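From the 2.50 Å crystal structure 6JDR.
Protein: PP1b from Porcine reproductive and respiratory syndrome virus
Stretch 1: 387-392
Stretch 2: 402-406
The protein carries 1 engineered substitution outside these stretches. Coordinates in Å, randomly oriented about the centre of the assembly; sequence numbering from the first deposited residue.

Stretch 1 387-392: GTPVNL
Stretch 2 (402-406) VLDRN

A short antiparallel contact may have a single bridged pair of residues carrying all the hydrogen bonds between its two chains, with the rest of the contact made by packing, and the two stretches 387-392 and 402-406 of this viral protein illustrate the point. Most of stretch 1 is extended: phi/psi is -93/167 at Gly 387, -145/135 at Thr 388, -148/151 at Val 390, -96/103 at Asn 391 and -81/156 at Leu 392. Pro 389, at -75/80, interrupts the run, and across it a weak hydrogen bond joins Val 390 N to Thr 388 O at 2.8 Å. Stretch 2 enters as the end of a strand, with Val 402 at -140/148 and Leu 403 at -132/138. It then leaves the strand through Asp 404 (-86/178), Arg 405 (-51/-30) and Asn 406 (-95/17).

The chains run antiparallel, and their register is set by Leu 392 opposite Leu 403, with CA atoms 5.1 Å apart. This is a hydrogen-bonded pair in both directions: Leu 392 N donates to Leu 403 O at 2.8 Å with an angle of 133° at the hydrogen, and Leu 403 N donates to Leu 392 O at 2.9 Å with a straighter 158°. Beyond the pair, the CA atoms of Asn 391 and Asp 404 lie 4.5 Å apart, and those of Pro 389 and Arg 405 4.8 Å. No further hydrogen bond joins the two stretches there. Val 390 O comes within 3.2 Å of Arg 405 N, but the angle is too poor for a hydrogen bond. On the other side of the pair, Leu 392 O packs 3.3 Å from Val 402 CA.

The side chains of Leu 392 and Leu 403 share one face of the sheet, as partners in a bridge must. Leu 392 is buried with both chi1 (-84°) and chi2 (-69°) in m; Leu 403, also buried, is modelled only to CB, as are Val 402 and Asn 391. The CA-to-CB bonds of Val 390 (chi1 t) and Thr 388 (chi1 p) point away from stretch 2, and Thr 388 OG1 is hydrogen-bonded elsewhere in the structure.

The largest covered area belongs to Arg 405, although the residue remains exposed. Its chi angles of 60° (p), 180° (t), -75° (m) and 175° carry the guanidinium beside Pro 389, whose CB lies over one face of the group, 3.9 Å from Arg 405 NH1. Nearer the backbone, Arg 405 CB sits 3.5 Å from Thr 388 O and 3.8 Å from Pro 389 CA. The CA-to-CB bonds of Asp 404 (chi1 p) and Asn 406 (chi1 m) point away from stretch 1. In all, 298 Å² is buried, counting both sides.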

ATOM      1  N   GLY A 387       4.189  12.551  25.503  1.00 83.96           N
ATOM      2  CA  GLY A 387       3.300  13.460  26.220  1.00 85.68           C
ATOM      3  C   GLY A 387       2.024  13.692  25.435  1.00 87.53           C
ATOM      4  O   GLY A 387       1.940  13.341  24.257  1.00 87.54           O
ATOM      5  N   THR A 388       1.028  14.274  26.094  1.00 90.64           N
ATOM      6  CA  THR A 388      -0.223  14.658  25.444  1.00 93.65           C
ATOM      7  C   THR A 388      -0.753  15.947  26.073  1.00 97.20           C
ATOM      8  O   THR A 388      -0.753  16.078  27.298  1.00 99.61           O
ATOM      9  CB  THR A 388      -1.295  13.561  25.584  1.00 92.46           C
ATOM     10  OG1 THR A 388      -1.387  13.151  26.953  1.00 91.66           O
ATOM     11  CG2 THR A 388      -0.960  12.355  24.719  1.00 92.32           C
ATOM     12  N   PRO A 389      -1.205  16.906  25.241  1.00100.05           N
ATOM     13  CA  PRO A 389      -1.794  18.135  25.777  1.00 99.88           C
ATOM     14  C   PRO A 389      -3.204  17.882  26.319  1.00 99.18           C
ATOM     15  O   PRO A 389      -4.200  18.160  25.643  1.00 98.88           O
ATOM     16  CB  PRO A 389      -1.802  19.075  24.569  1.00100.51           C
ATOM     17  CG  PRO A 389      -1.918  18.167  23.395  1.00101.14           C
ATOM     18  CD  PRO A 389      -1.204  16.895  23.766  1.00100.59           C
ATOM     19  N   VAL A 390      -3.266  17.336  27.532  1.00 97.45           N
ATOM     20  CA  VAL A 390      -4.523  16.932  28.161  1.00 97.48           C
ATOM     21  C   VAL A 390      -4.425  17.116  29.677  1.00 96.72           C
ATOM     22  O   VAL A 390      -3.337  17.035  30.254  1.00 94.67           O
ATOM     23  CB  VAL A 390      -4.847  15.447  27.865  1.00 98.27           C
ATOM     24  CG1 VAL A 390      -6.212  15.060  28.420  1.00 97.27           C
ATOM     25  CG2 VAL A 390      -4.793  15.157  26.372  1.00 98.79           C
ATOM     26  N   ASN A 391      -5.570  17.367  30.309  1.00 96.52           N
ATOM     27  CA  ASN A 391      -5.669  17.398  31.765  1.00 97.29           C
ATOM     28  C   ASN A 391      -6.150  16.046  32.286  1.00 96.91           C
ATOM     29  O   ASN A 391      -7.337  15.725  32.197  1.00 95.46           O
ATOM     30  CB  ASN A 391      -6.627  18.505  32.209  1.00 97.45           C
ATOM     31  N   LEU A 392      -5.223  15.253  32.820  1.00 98.18           N
ATOM     32  CA  LEU A 392      -5.543  13.921  33.344  1.00 99.09           C
ATOM     33  C   LEU A 392      -6.123  14.007  34.751  1.00 99.87           C
ATOM     34  O   LEU A 392      -5.875  14.974  35.476  1.00 98.19           O
ATOM     35  CB  LEU A 392      -4.304  13.012  33.344  1.00 99.42           C
ATOM     36  CG  LEU A 392      -3.962  12.281  32.040  1.00 99.32           C
ATOM     37  CD1 LEU A 392      -4.997  11.209  31.727  1.00 98.93           C
ATOM     38  CD2 LEU A 392      -3.825  13.254  30.879  1.00 99.66           C
ATOM     39  N   VAL A 402      -5.654  15.651  40.032  1.00114.87           N
ATOM     40  CA  VAL A 402      -5.509  15.912  38.600  1.00113.96           C
ATOM     41  C   VAL A 402      -4.093  16.361  38.241  1.00114.76           C
ATOM     42  O   VAL A 402      -3.417  17.015  39.037  1.00114.08           O
ATOM     43  CB  VAL A 402      -6.502  16.988  38.124  1.00111.58           C
ATOM     44  N   LEU A 403      -3.661  15.999  37.034  1.00115.54           N
ATOM     45  CA  LEU A 403      -2.336  16.358  36.532  1.00115.64           C
ATOM     46  C   LEU A 403      -2.445  16.932  35.122  1.00114.55           C
ATOM     47  O   LEU A 403      -3.189  16.415  34.287  1.00111.45           O
ATOM     48  CB  LEU A 403      -1.414  15.137  36.531  1.00115.71           C
ATOM     49  N   ASP A 404      -1.694  18.001  34.868  1.00114.46           N
ATOM     50  CA  ASP A 404      -1.748  18.705  33.587  1.00114.52           C
ATOM     51  C   ASP A 404      -0.815  18.068  32.558  1.00111.73           C
ATOM     52  O   ASP A 404      -0.106  17.108  32.861  1.00111.52           O
ATOM     53  CB  ASP A 404      -1.398  20.187  33.778  1.00116.46           C
ATOM     54  CG  ASP A 404       0.071  20.412  34.103  1.00117.99           C
ATOM     55  OD1 ASP A 404       0.638  19.622  34.886  1.00120.50           O
ATOM     56  OD2 ASP A 404       0.658  21.380  33.574  1.00117.82           O
ATOM     57  N   ARG A 405      -0.827  18.619  31.346  1.00109.56           N
ATOM     58  CA  ARG A 405       0.017  18.152  30.239  1.00107.64           C
ATOM     59  C   ARG A 405       1.507  18.005  30.575  1.00107.50           C
ATOM     60  O   ARG A 405       2.186  17.158  29.992  1.00109.04           O
ATOM     61  CB  ARG A 405      -0.150  19.067  29.019  1.00108.18           C
ATOM     62  CG  ARG A 405       0.234  20.526  29.241  1.00107.69           C
ATOM     63  CD  ARG A 405       0.029  21.345  27.976  1.00107.01           C
ATOM     64  NE  ARG A 405       1.061  21.080  26.974  1.00107.73           N
ATOM     65  CZ  ARG A 405       1.077  21.590  25.742  1.00107.06           C
ATOM     66  NH1 ARG A 405       0.107  22.402  25.326  1.00106.66           N
ATOM     67  NH2 ARG A 405       2.069  21.280  24.915  1.00106.57           N
ATOM     68  N   ASN A 406       2.010  18.824  31.498  1.00106.58           N
ATOM     69  CA  ASN A 406       3.410  18.739  31.937  1.00106.90           C
ATOM     70  C   ASN A 406       3.629  17.886  33.199  1.00105.87           C
ATOM     71  O   ASN A 406       4.686  17.970  33.828  1.00103.11           O
ATOM     72  CB  ASN A 406       3.975  20.150  32.149  1.00106.64           C
ATOM     73  CG  ASN A 406       4.118  20.922  30.850  1.00106.35           C
ATOM     74  OD1 ASN A 406       4.814  20.485  29.932  1.00104.97           O
ATOM     75  ND2 ASN A 406       3.471  22.082  30.767  1.00106.15           N
TER